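Local coordinates for ankyrin repeat domain protein (Legionella pneumophila subsp. pneumophila, PDB 6MCA), which acts as a bacterial effector that interacts with the host LARP7 component of the 7SK snRNP complex, combining ankyrin repeats with a cysteine protease-like structure, at residues Gly160-Leu165 and Glu382-Asp387; Ala156-His161 and Lys388-Asp393; Ala193-Ser198 and Ala350-Val355; Gly167-Val172 and Ala411-Gly416. One frame throughout, in Å; residues are numbered along the deposited sequence. Where two conformers were deposited one is given.

Contact 1 of 4, residues Gly160-Leu165 and Glu382-Asp387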
loop_
_atom_site.group_PDB
_atom_site.type_symbol
_atom_site.label_atom_id
_atom_site.label_comp_id
_atom_site.label_asym_id
_atom_site.label_seq_id
_atom_site.Cartn_x
_atom_site.Cartn_y
_atom_site.Cartn_z
ATOM N N GLY A 160 1.145 -5.598 -9.611
ATOM C CA GLY A 160 1.346 -4.404 -10.413
ATOM C C GLY A 160 2.536 -3.585 -9.954
ATOM O O GLY A 160 3.234 -2.977 -10.768
ATOM N N HIS A 161 2.791 -3.567 -8.645
ATOM C CA HIS A 161 3.931 -2.807 -8.140
ATOM C C HIS A 161 5.245 -3.559 -8.335
ATOM O O HIS A 161 6.222 -2.992 -8.837
ATOM C CB HIS A 161 3.719 -2.464 -6.666
ATOM C CG HIS A 161 2.717 -1.375 -6.439
ATOM N ND1 HIS A 161 2.678 -0.229 -7.204
ATOM C CD2 HIS A 161 1.717 -1.257 -5.533
ATOM C CE1 HIS A 161 1.697 0.547 -6.780
ATOM N NE2 HIS A 161 1.099 -0.053 -5.767
ATOM N N ARG A 162 5.289 -4.838 -7.946
ATOM C CA ARG A 162 6.535 -5.597 -8.011
ATOM C C ARG A 162 7.006 -5.779 -9.447
ATOM O O ARG A 162 8.207 -5.689 -9.731
ATOM C CB ARG A 162 6.358 -6.958 -7.338
ATOM C CG ARG A 162 6.193 -6.901 -5.833
ATOM C CD ARG A 162 7.495 -6.554 -5.136
ATOM N NE ARG A 162 7.380 -6.713 -3.690
ATOM C CZ ARG A 162 8.103 -6.037 -2.803
ATOM N NH1 ARG A 162 8.999 -5.149 -3.212
ATOM N NH2 ARG A 162 7.925 -6.247 -1.506
ATOM N N PHE A 163 6.081 -6.045 -10.365
ATOM C CA PHE A 163 6.417 -6.249 -11.767
ATOM C C PHE A 163 6.351 -4.966 -12.586
ATOM O O PHE A 163 6.563 -5.017 -13.802
ATOM C CB PHE A 163 5.495 -7.310 -12.380
ATOM C CG PHE A 163 5.776 -8.705 -11.896
ATOM C CD1 PHE A 163 6.801 -9.453 -12.453
ATOM C CD2 PHE A 163 5.022 -9.266 -10.879
ATOM C CE1 PHE A 163 7.066 -10.736 -12.008
ATOM C CE2 PHE A 163 5.281 -10.549 -10.429
ATOM C CZ PHE A 163 6.304 -11.284 -10.995
ATOM N N GLU A 164 6.062 -3.828 -11.948
ATOM C CA GLU A 164 6.052 -2.520 -12.608
ATOM C C GLU A 164 5.111 -2.502 -13.810
ATOM O O GLU A 164 5.450 -1.995 -14.880
ATOM C CB GLU A 164 7.465 -2.099 -13.017
ATOM C CG GLU A 164 8.415 -1.902 -11.847
ATOM C CD GLU A 164 9.784 -1.418 -12.283
ATOM O OE1 GLU A 164 10.780 -1.758 -11.610
ATOM O OE2 GLU A 164 9.864 -0.697 -13.300
ATOM N N LEU A 165 3.916 -3.057 -13.632
ATOM C CA LEU A 165 2.942 -3.111 -14.709
ATOM C C LEU A 165 2.291 -1.749 -14.919
ATOM O O LEU A 165 2.089 -0.979 -13.976
ATOM C CB LEU A 165 1.870 -4.160 -14.412
ATOM C CG LEU A 165 2.372 -5.580 -14.150
ATOM C CD1 LEU A 165 1.207 -6.521 -13.880
ATOM C CD2 LEU A 165 3.206 -6.074 -15.321
ATOM N N GLU A 382 17.307 -10.065 -3.020
ATOM C CA GLU A 382 16.741 -11.377 -2.722
ATOM C C GLU A 382 15.287 -11.262 -2.281
ATOM O O GLU A 382 14.426 -12.022 -2.744
ATOM C CB GLU A 382 17.578 -12.076 -1.651
ATOM C CG GLU A 382 17.317 -13.568 -1.531
ATOM C CD GLU A 382 18.560 -14.351 -1.153
ATOM O OE1 GLU A 382 19.608 -13.722 -0.898
ATOM O OE2 GLU A 382 18.487 -15.597 -1.112
ATOM N N TRP A 383 14.991 -10.300 -1.401
ATOM C CA TRP A 383 13.626 -10.105 -0.924
ATOM C C TRP A 383 12.689 -9.720 -2.061
ATOM O O TRP A 383 11.574 -10.246 -2.161
ATOM C CB TRP A 383 13.615 -9.039 0.175
ATOM C CG TRP A 383 12.255 -8.510 0.527
ATOM C CD1 TRP A 383 11.159 -9.237 0.894
ATOM C CD2 TRP A 383 11.851 -7.134 0.559
ATOM N NE1 TRP A 383 10.098 -8.401 1.147
ATOM C CE2 TRP A 383 10.497 -7.105 0.950
ATOM C CE3 TRP A 383 12.502 -5.926 0.293
ATOM C CZ2 TRP A 383 9.783 -5.914 1.080
ATOM C CZ3 TRP A 383 11.792 -4.745 0.423
ATOM C CH2 TRP A 383 10.447 -4.749 0.813
ATOM N N VAL A 384 13.127 -8.812 -2.937
ATOM C CA VAL A 384 12.257 -8.356 -4.019
ATOM C C VAL A 384 11.958 -9.494 -4.990
ATOM O O VAL A 384 10.802 -9.692 -5.395
ATOM C CB VAL A 384 12.885 -7.144 -4.731
ATOM C CG1 VAL A 384 12.166 -6.861 -6.041
ATOM C CG2 VAL A 384 12.839 -5.921 -3.825
ATOM N N GLU A 385 12.981 -10.263 -5.377
ATOM C CA GLU A 385 12.741 -11.370 -6.301
ATOM C C GLU A 385 11.873 -12.448 -5.659
ATOM O O GLU A 385 10.973 -13.005 -6.310
ATOM C CB GLU A 385 14.070 -11.953 -6.780
ATOM C CG GLU A 385 14.846 -11.040 -7.722
ATOM C CD GLU A 385 14.046 -10.640 -8.950
ATOM O OE1 GLU A 385 13.768 -9.434 -9.114
ATOM O OE2 GLU A 385 13.697 -11.531 -9.753
ATOM N N TRP A 386 12.121 -12.748 -4.378
ATOM C CA TRP A 386 11.290 -13.714 -3.671
ATOM C C TRP A 386 9.836 -13.264 -3.633
ATOM O O TRP A 386 8.926 -14.080 -3.799
ATOM C CB TRP A 386 11.822 -13.927 -2.253
ATOM C CG TRP A 386 10.976 -14.848 -1.429
ATOM C CD1 TRP A 386 11.149 -16.191 -1.263
ATOM C CD2 TRP A 386 9.817 -14.496 -0.662
ATOM N NE1 TRP A 386 10.173 -16.697 -0.440
ATOM C CE2 TRP A 386 9.342 -15.676 -0.058
ATOM C CE3 TRP A 386 9.136 -13.297 -0.428
ATOM C CZ2 TRP A 386 8.217 -15.693 0.765
ATOM C CZ3 TRP A 386 8.020 -13.316 0.386
ATOM C CH2 TRP A 386 7.572 -14.505 0.973
ATOM N N ASP A 387 9.596 -11.966 -3.421
ATOM C CA ASP A 387 8.221 -11.481 -3.351
ATOM C C ASP A 387 7.547 -11.526 -4.718
ATOM O O ASP A 387 6.356 -11.851 -4.817
ATOM C CB ASP A 387 8.191 -10.065 -2.778
ATOM C CG ASP A 387 6.903 -9.765 -2.037
ATOM O OD1 ASP A 387 6.428 -10.647 -1.290
ATOM O OD2 ASP A 387 6.363 -8.651 -2.199
#
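Arg162 grips Asp387 side-on, with two of its nitrogens converging on the single oxygen OD2. The bond from NE to OD2 of Asp387 is 2.6 Å long and uses the anti lone pair, while NH2 of Arg162 reaches the same atom at 2.9 Å from above the carboxylate plane. The second bond is the more bent, at 131° against 147° for the first. OD2 lies near the guanidinium plane, and the carboxylate stands almost perpendicular to it. NH2 of Arg162 also sits 3.2 Å from CZ2 of Trp383, over the rim of one indole face, in a cation-pi contact that puts the guanidinium nearly upright on the ring. Val384 CG2 adds a looser touch on NH1.

The arginine gets there through a chain bent at chi2 (-72°) and then extended. In the second shell, Ser198 accepts from the indole NE1, Arg390 salt-bridges the other carboxylate oxygen, and Gln353 receives a weak bond from NH1. Arg162 itself belongs to the last turn of helix 147-162. That helix ends in a Schellman motif, in which Glu164 takes positive phi and Leu165 N bonds back to Gly160 O at 2.9 Å.

Contact 2 of 4, residues Ala156-His161 and Lys388-Asp393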
loop_
_atom_site.group_PDB
_atom_site.type_symbol
_atom_site.label_atom_id
_atom_site.label_comp_id
_atom_site.label_asym_id
_atom_site.label_seq_id
_atom_site.Cartn_x
_atom_site.Cartn_y
_atom_site.Cartn_z
ATOM N N ALA A 156 -3.350 -8.284 -6.705
ATOM C CA ALA A 156 -3.242 -7.521 -7.943
ATOM C C ALA A 156 -2.400 -6.268 -7.748
ATOM O O ALA A 156 -1.557 -5.944 -8.595
ATOM C CB ALA A 156 -4.634 -7.159 -8.460
ATOM N N LYS A 157 -2.604 -5.553 -6.637
ATOM C CA LYS A 157 -1.791 -4.370 -6.373
ATOM C C LYS A 157 -0.324 -4.741 -6.192
ATOM O O LYS A 157 0.567 -4.080 -6.747
ATOM C CB LYS A 157 -2.315 -3.640 -5.136
ATOM C CG LYS A 157 -3.650 -2.944 -5.338
ATOM C CD LYS A 157 -3.543 -1.810 -6.343
ATOM C CE LYS A 157 -2.591 -0.729 -5.858
ATOM N NZ LYS A 157 -2.311 0.271 -6.924
ATOM N N LEU A 158 -0.054 -5.805 -5.428
ATOM C CA LEU A 158 1.324 -6.218 -5.194
ATOM C C LEU A 158 2.002 -6.640 -6.490
ATOM O O LEU A 158 3.184 -6.349 -6.702
ATOM C CB LEU A 158 1.362 -7.353 -4.170
ATOM C CG LEU A 158 2.745 -7.839 -3.738
ATOM C CD1 LEU A 158 3.542 -6.702 -3.118
ATOM C CD2 LEU A 158 2.622 -9.001 -2.767
ATOM N N ILE A 159 1.269 -7.315 -7.377
ATOM C CA ILE A 159 1.850 -7.731 -8.649
ATOM C C ILE A 159 2.105 -6.524 -9.541
ATOM O O ILE A 159 3.166 -6.415 -10.169
ATOM C CB ILE A 159 0.944 -8.769 -9.335
ATOM C CG1 ILE A 159 1.241 -10.166 -8.789
ATOM C CG2 ILE A 159 1.123 -8.728 -10.845
ATOM C CD1 ILE A 159 0.404 -11.248 -9.411
ATOM N N GLY A 160 1.145 -5.598 -9.611
ATOM C CA GLY A 160 1.346 -4.404 -10.413
ATOM C C GLY A 160 2.536 -3.585 -9.954
ATOM O O GLY A 160 3.234 -2.977 -10.768
ATOM N N HIS A 161 2.791 -3.567 -8.645
ATOM C CA HIS A 161 3.931 -2.807 -8.140
ATOM C C HIS A 161 5.245 -3.559 -8.335
ATOM O O HIS A 161 6.222 -2.992 -8.837
ATOM C CB HIS A 161 3.719 -2.464 -6.666
ATOM C CG HIS A 161 2.717 -1.375 -6.439
ATOM N ND1 HIS A 161 2.678 -0.229 -7.204
ATOM C CD2 HIS A 161 1.717 -1.257 -5.533
ATOM C CE1 HIS A 161 1.697 0.547 -6.780
ATOM N NE2 HIS A 161 1.099 -0.053 -5.767
ATOM N N LYS A 388 8.290 -11.196 -5.779
ATOM C CA LYS A 388 7.770 -11.376 -7.133
ATOM C C LYS A 388 7.282 -12.806 -7.338
ATOM O O LYS A 388 6.129 -13.042 -7.735
ATOM C CB LYS A 388 8.851 -11.043 -8.164
ATOM C CG LYS A 388 9.190 -9.572 -8.308
ATOM C CD LYS A 388 10.223 -9.381 -9.410
ATOM C CE LYS A 388 10.635 -7.927 -9.556
ATOM N NZ LYS A 388 11.682 -7.759 -10.603
ATOM N N ASP A 389 8.158 -13.776 -7.062
ATOM C CA ASP A 389 7.794 -15.172 -7.279
ATOM C C ASP A 389 6.667 -15.616 -6.351
ATOM O O ASP A 389 5.830 -16.432 -6.749
ATOM C CB ASP A 389 9.023 -16.063 -7.110
ATOM C CG ASP A 389 10.034 -15.875 -8.227
ATOM O OD1 ASP A 389 9.611 -15.682 -9.387
ATOM O OD2 ASP A 389 11.251 -15.914 -7.947
ATOM N N ARG A 390 6.610 -15.075 -5.132
ATOM C CA ARG A 390 5.541 -15.430 -4.202
ATOM C C ARG A 390 4.188 -14.962 -4.718
ATOM O O ARG A 390 3.201 -15.705 -4.667
ATOM C CB ARG A 390 5.829 -14.831 -2.823
ATOM C CG ARG A 390 4.846 -15.245 -1.732
ATOM C CD ARG A 390 3.759 -14.195 -1.510
ATOM N NE ARG A 390 4.293 -12.930 -1.012
ATOM C CZ ARG A 390 3.550 -11.963 -0.483
ATOM N NH1 ARG A 390 2.237 -12.113 -0.381
ATOM N NH2 ARG A 390 4.120 -10.843 -0.054
ATOM N N ALA A 391 4.119 -13.722 -5.209
ATOM C CA ALA A 391 2.861 -13.220 -5.754
ATOM C C ALA A 391 2.443 -14.010 -6.989
ATOM O O ALA A 391 1.257 -14.343 -7.157
ATOM C CB ALA A 391 2.990 -11.732 -6.077
ATOM N N LEU A 392 3.406 -14.328 -7.862
ATOM C CA LEU A 392 3.088 -15.136 -9.036
ATOM C C LEU A 392 2.548 -16.507 -8.635
ATOM O O LEU A 392 1.566 -16.995 -9.215
ATOM C CB LEU A 392 4.327 -15.280 -9.919
ATOM C CG LEU A 392 4.166 -16.078 -11.213
ATOM C CD1 LEU A 392 3.023 -15.524 -12.043
ATOM C CD2 LEU A 392 5.460 -16.065 -12.007
ATOM N N ASP A 393 3.170 -17.139 -7.635
ATOM C CA ASP A 393 2.709 -18.444 -7.171
ATOM C C ASP A 393 1.322 -18.352 -6.548
ATOM O O ASP A 393 0.503 -19.262 -6.713
ATOM C CB ASP A 393 3.705 -19.027 -6.169
ATOM C CG ASP A 393 5.026 -19.402 -6.810
ATOM O OD1 ASP A 393 5.095 -19.438 -8.056
ATOM O OD2 ASP A 393 5.996 -19.658 -6.066
#
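The guanidinium of Arg390 carries a methyl group, Leu158 CD2, on one of its faces, within a helix-helix packing between helices 147-162 and 373-399. That methyl lies 3.6 Å from NH2 of Arg390 and 3.9 Å from its CZ, so the cation is met by a leucine branch across its flat side. The charge is answered within its own helix, where NH2 forms a salt bridge with Asp387 OD1. Two bends, at chi2 and chi3, fold the arginine chain so that its head turns toward helix 147-162.

The short helical segments run closer to antiparallel than to perpendicular: their directions differ by 138°, and their axes approach to 9.7 Å. Ala391 stands at the near point, with its CA 6.3 Å from that of Ile159, and its small side chain permits this closeness.

Leu158 directs CG anti to its backbone N (chi1 -176°), which sends CD2 out to Arg390 and, more loosely, to the Ala391 methyl. Helix 404-421 closes over the other flank of Ile159 through Ile413 and Ile417. Ile159 CG1 packs on Ala391 CB at 3.6 Å, and the chain runs on, extended, until CD1 lies 3.9 Å from the carbonyl oxygen of Ala391.

Contact 3 of 4, residues Ala193-Ser198 and Ala350-Val355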
loop_
_atom_site.group_PDB
_atom_site.type_symbol
_atom_site.label_atom_id
_atom_site.label_comp_id
_atom_site.label_asym_id
_atom_site.label_seq_id
_atom_site.Cartn_x
_atom_site.Cartn_y
_atom_site.Cartn_z
ATOM N N ALA A 193 1.520 -1.305 4.958
ATOM C CA ALA A 193 0.984 -2.562 5.471
ATOM C C ALA A 193 1.476 -3.754 4.653
ATOM O O ALA A 193 1.899 -4.774 5.217
ATOM C CB ALA A 193 -0.543 -2.512 5.488
ATOM N N VAL A 194 1.444 -3.635 3.324
ATOM C CA VAL A 194 1.823 -4.761 2.480
ATOM C C VAL A 194 3.324 -5.016 2.557
ATOM O O VAL A 194 3.762 -6.167 2.464
ATOM C CB VAL A 194 1.340 -4.530 1.033
ATOM C CG1 VAL A 194 2.358 -3.738 0.222
ATOM C CG2 VAL A 194 1.028 -5.858 0.360
ATOM N N VAL A 195 4.132 -3.975 2.778
ATOM C CA VAL A 195 5.573 -4.175 2.901
ATOM C C VAL A 195 5.895 -4.893 4.203
ATOM O O VAL A 195 6.726 -5.812 4.235
ATOM C CB VAL A 195 6.315 -2.830 2.792
ATOM C CG1 VAL A 195 7.728 -2.952 3.347
ATOM C CG2 VAL A 195 6.350 -2.369 1.348
ATOM N N LYS A 196 5.235 -4.497 5.295
ATOM C CA LYS A 196 5.436 -5.206 6.557
ATOM C C LYS A 196 5.025 -6.670 6.431
ATOM O O LYS A 196 5.746 -7.574 6.880
ATOM C CB LYS A 196 4.660 -4.515 7.678
ATOM C CG LYS A 196 4.871 -5.150 9.039
ATOM C CD LYS A 196 3.934 -4.563 10.076
ATOM C CE LYS A 196 3.936 -5.398 11.343
ATOM N NZ LYS A 196 2.940 -4.908 12.335
ATOM N N ASP A 197 3.871 -6.926 5.805
ATOM C CA ASP A 197 3.413 -8.305 5.653
ATOM C C ASP A 197 4.349 -9.111 4.756
ATOM O O ASP A 197 4.578 -10.303 4.997
ATOM C CB ASP A 197 1.989 -8.328 5.101
ATOM C CG ASP A 197 1.423 -9.728 5.025
ATOM O OD1 ASP A 197 1.055 -10.278 6.086
ATOM O OD2 ASP A 197 1.347 -10.281 3.907
ATOM N N SER A 198 4.905 -8.474 3.721
ATOM C CA SER A 198 5.833 -9.157 2.830
ATOM C C SER A 198 7.121 -9.516 3.551
ATOM O O SER A 198 7.664 -10.605 3.351
ATOM C CB SER A 198 6.123 -8.282 1.612
ATOM O OG SER A 198 7.273 -8.731 0.919
ATOM N N ALA A 350 9.009 2.466 -5.007
ATOM C CA ALA A 350 10.428 2.145 -4.899
ATOM C C ALA A 350 11.061 2.835 -3.698
ATOM O O ALA A 350 11.931 2.264 -3.029
ATOM C CB ALA A 350 11.153 2.532 -6.187
ATOM N N ASN A 351 10.633 4.067 -3.407
ATOM C CA ASN A 351 11.155 4.775 -2.243
ATOM C C ASN A 351 10.810 4.040 -0.955
ATOM O O ASN A 351 11.645 3.938 -0.048
ATOM C CB ASN A 351 10.614 6.205 -2.206
ATOM C CG ASN A 351 11.279 7.107 -3.227
ATOM O OD1 ASN A 351 12.321 6.769 -3.786
ATOM N ND2 ASN A 351 10.678 8.266 -3.472
ATOM N N VAL A 352 9.586 3.517 -0.856
ATOM C CA VAL A 352 9.212 2.765 0.339
ATOM C C VAL A 352 9.973 1.444 0.402
ATOM O O VAL A 352 10.414 1.021 1.477
ATOM C CB VAL A 352 7.689 2.549 0.390
ATOM C CG1 VAL A 352 7.312 1.760 1.634
ATOM C CG2 VAL A 352 6.965 3.885 0.369
ATOM N N GLN A 353 10.145 0.776 -0.744
ATOM C CA GLN A 353 10.887 -0.483 -0.757
ATOM C C GLN A 353 12.323 -0.285 -0.288
ATOM O O GLN A 353 12.860 -1.109 0.461
ATOM C CB GLN A 353 10.882 -1.108 -2.155
ATOM C CG GLN A 353 9.513 -1.351 -2.765
ATOM C CD GLN A 353 8.529 -1.958 -1.790
ATOM O OE1 GLN A 353 8.721 -3.075 -1.308
ATOM N NE2 GLN A 353 7.463 -1.224 -1.496
ATOM N N ALA A 354 12.961 0.807 -0.719
ATOM C CA ALA A 354 14.360 1.047 -0.382
ATOM C C ALA A 354 14.588 1.278 1.105
ATOM O O ALA A 354 15.745 1.295 1.536
ATOM C CB ALA A 354 14.894 2.241 -1.175
ATOM N N VAL A 355 13.526 1.453 1.896
ATOM C CA VAL A 355 13.687 1.661 3.332
ATOM C C VAL A 355 14.353 0.457 3.988
ATOM O O VAL A 355 15.128 0.610 4.941
ATOM C CB VAL A 355 12.319 1.977 3.974
ATOM C CG1 VAL A 355 12.384 1.853 5.489
ATOM C CG2 VAL A 355 11.854 3.367 3.574
#
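Val195, on helix 188-202, and Gln353, on helix 348-353, bring their backbones to a CA-CA distance of 7.4 Å, a separation bridged by side chains alone. Val195 points its CB toward the other helix and touches with one branch, CG2. This methyl comes up to the outer end of the Gln353 amide, 3.3 Å from NE2 and 3.6 Å from OE1, so that it meets both heteroatoms while the two side chains cross at a slant. The same methyl also reaches Val352 CG1 at 4.2 Å, an ordinary apolar contact.

The pair of helices packs against the five-stranded antiparallel sheet, where Val352 rests on Cys269 of strand 266-273. Phe225 of helix 215-233 packs against both Val195 and Val352, so a third helix closes over the same apolar patch.

The polar atoms of the buried amide have partners outside the two segments. Gln353 is bent at chi2 (-44°), which folds its end back along its own helix and lets NE2 donate to the carbonyl oxygen of Trp349, one turn earlier, a bond that probably helps to set the rotation of the amide.

Contact 4 of 4, residues Gly167-Val172 and Ala411-Gly416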
loop_
_atom_site.group_PDB
_atom_site.type_symbol
_atom_site.label_atom_id
_atom_site.label_comp_id
_atom_site.label_asym_id
_atom_site.label_seq_id
_atom_site.Cartn_x
_atom_site.Cartn_y
_atom_site.Cartn_z
ATOM N N GLY A 167 -1.013 0.466 -16.764
ATOM C CA GLY A 167 -2.403 0.335 -17.153
ATOM C C GLY A 167 -3.287 -0.158 -16.025
ATOM O O GLY A 167 -2.949 -0.093 -14.839
ATOM N N ASP A 168 -4.450 -0.665 -16.416
ATOM C CA ASP A 168 -5.459 -1.147 -15.487
ATOM C C ASP A 168 -5.628 -2.654 -15.617
ATOM O O ASP A 168 -5.088 -3.296 -16.523
ATOM C CB ASP A 168 -6.804 -0.449 -15.731
ATOM C CG ASP A 168 -6.709 1.059 -15.627
ATOM O OD1 ASP A 168 -6.073 1.553 -14.672
ATOM O OD2 ASP A 168 -7.274 1.750 -16.501
ATOM N N VAL A 169 -6.389 -3.215 -14.679
ATOM C CA VAL A 169 -6.842 -4.600 -14.767
ATOM C C VAL A 169 -8.125 -4.721 -13.961
ATOM O O VAL A 169 -8.322 -4.023 -12.966
ATOM C CB VAL A 169 -5.768 -5.605 -14.282
ATOM C CG1 VAL A 169 -5.729 -5.675 -12.760
ATOM C CG2 VAL A 169 -6.019 -6.983 -14.883
ATOM N N ASP A 170 -9.017 -5.600 -14.402
ATOM C CA ASP A 170 -10.310 -5.758 -13.754
ATOM C C ASP A 170 -10.279 -6.946 -12.802
ATOM O O ASP A 170 -9.914 -8.058 -13.198
ATOM C CB ASP A 170 -11.425 -5.926 -14.787
ATOM C CG ASP A 170 -11.855 -4.604 -15.394
ATOM O OD1 ASP A 170 -10.979 -3.751 -15.651
ATOM O OD2 ASP A 170 -13.073 -4.412 -15.603
ATOM N N ILE A 171 -10.659 -6.697 -11.553
ATOM C CA ILE A 171 -10.795 -7.748 -10.556
ATOM C C ILE A 171 -12.277 -7.918 -10.241
ATOM O O ILE A 171 -13.125 -7.161 -10.705
ATOM C CB ILE A 171 -9.976 -7.459 -9.283
ATOM C CG1 ILE A 171 -10.528 -6.234 -8.552
ATOM C CG2 ILE A 171 -8.504 -7.270 -9.626
ATOM C CD1 ILE A 171 -9.957 -6.047 -7.162
ATOM N N VAL A 172 -12.585 -8.933 -9.441
ATOM C CA VAL A 172 -13.963 -9.295 -9.130
ATOM C C VAL A 172 -14.289 -8.827 -7.719
ATOM O O VAL A 172 -13.559 -9.139 -6.770
ATOM C CB VAL A 172 -14.182 -10.811 -9.271
ATOM C CG1 VAL A 172 -15.614 -11.175 -8.931
ATOM C CG2 VAL A 172 -13.830 -11.266 -10.679
ATOM N N ALA A 411 -6.206 -14.671 -15.134
ATOM C CA ALA A 411 -5.576 -14.875 -16.433
ATOM C C ALA A 411 -5.140 -13.550 -17.046
ATOM O O ALA A 411 -4.067 -13.467 -17.653
ATOM C CB ALA A 411 -6.530 -15.616 -17.370
ATOM N N ALA A 412 -5.957 -12.505 -16.894
ATOM C CA ALA A 412 -5.558 -11.186 -17.378
ATOM C C ALA A 412 -4.312 -10.687 -16.656
ATOM O O ALA A 412 -3.402 -10.131 -17.281
ATOM C CB ALA A 412 -6.710 -10.195 -17.212
ATOM N N ILE A 413 -4.251 -10.886 -15.337
ATOM C CA ILE A 413 -3.076 -10.460 -14.576
ATOM C C ILE A 413 -1.834 -11.218 -15.034
ATOM O O ILE A 413 -0.758 -10.631 -15.219
ATOM C CB ILE A 413 -3.323 -10.636 -13.066
ATOM C CG1 ILE A 413 -4.498 -9.768 -12.612
ATOM C CG2 ILE A 413 -2.071 -10.290 -12.274
ATOM C CD1 ILE A 413 -4.947 -10.045 -11.194
ATOM N N LEU A 414 -1.962 -12.535 -15.225
ATOM C CA LEU A 414 -0.822 -13.337 -15.659
ATOM C C LEU A 414 -0.363 -12.932 -17.054
ATOM O O LEU A 414 0.843 -12.874 -17.328
ATOM C CB LEU A 414 -1.176 -14.823 -15.624
ATOM C CG LEU A 414 -1.521 -15.428 -14.260
ATOM C CD1 LEU A 414 -1.924 -16.889 -14.404
ATOM C CD2 LEU A 414 -0.363 -15.280 -13.288
ATOM N N GLY A 415 -1.310 -12.647 -17.950
ATOM C CA GLY A 415 -0.941 -12.179 -19.275
ATOM C C GLY A 415 -0.244 -10.833 -19.238
ATOM O O GLY A 415 0.697 -10.590 -19.999
ATOM N N GLY A 416 -0.696 -9.941 -18.354
ATOM C CA GLY A 416 0.004 -8.680 -18.175
ATOM C C GLY A 416 1.436 -8.883 -17.720
ATOM O O GLY A 416 2.366 -8.274 -18.258
#
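Val169 meets Ala412 and Ile413 where a beta hairpin lies against a helix. Strand 168-172 pairs antiparallel with strand 178-182, through backbone bonds that link Val169 to Leu181 and Ile171 to Ile179, and helix 404-421 packs beside the pair.

From the strand, the CB of Val169 is aimed at the helix, and there the side chain divides. CG1 falls between the backbone N and the carbonyl carbon (chi1 79°), which leaves CG2 anti to the backbone N and sets it as the reaching branch. Tyr183, just beyond the second strand, also packs on this valine.

CG2 is the methyl that makes the contact, and it settles against two neighbouring residues of the helix. It lies 4.0 Å from the CB of Ala412, a short side chain that lets the strand come near, and 3.9 Å from CG1 of Ile413, whose side chain it crosses at about a right angle. The closest backbones are those of Val169 and Ile413, with a CA-CA distance of 7.0 Å. The contact is wholly apolar, but a polar tie joins strand and helix close by, where Ser409 OG bonds to the carbonyl oxygen of Asp170.

Ile413 continues past the valine toward helix 147-162. Its CG1 continues extended (chi2 171°), and its terminal methyl CD1 ends 4.0 Å from the CB of Ala156.

In the fold
From the N terminus, helix 147-162 supplies the first segments of contacts 1 and 2, which overlap at Gly160 and His161 and have centres 6 Å apart. Both close long loops onto helix 373-399. Strand 168-172 then begins contact 4, which ends on helix 404-421; its segments alternate with those of contacts 1 and 2, so its loop crosses theirs. Contact 3, from helix 188-202 to helix 348-353, is nested inside all three loops. It reaches contact 1 through Ser198 and Gln353, but stays about 13 Å from contact 4 at the nearest atoms. Together they join helix 147-162 and the hairpin to helices 188-202 and 348-353 and the C-terminal helices.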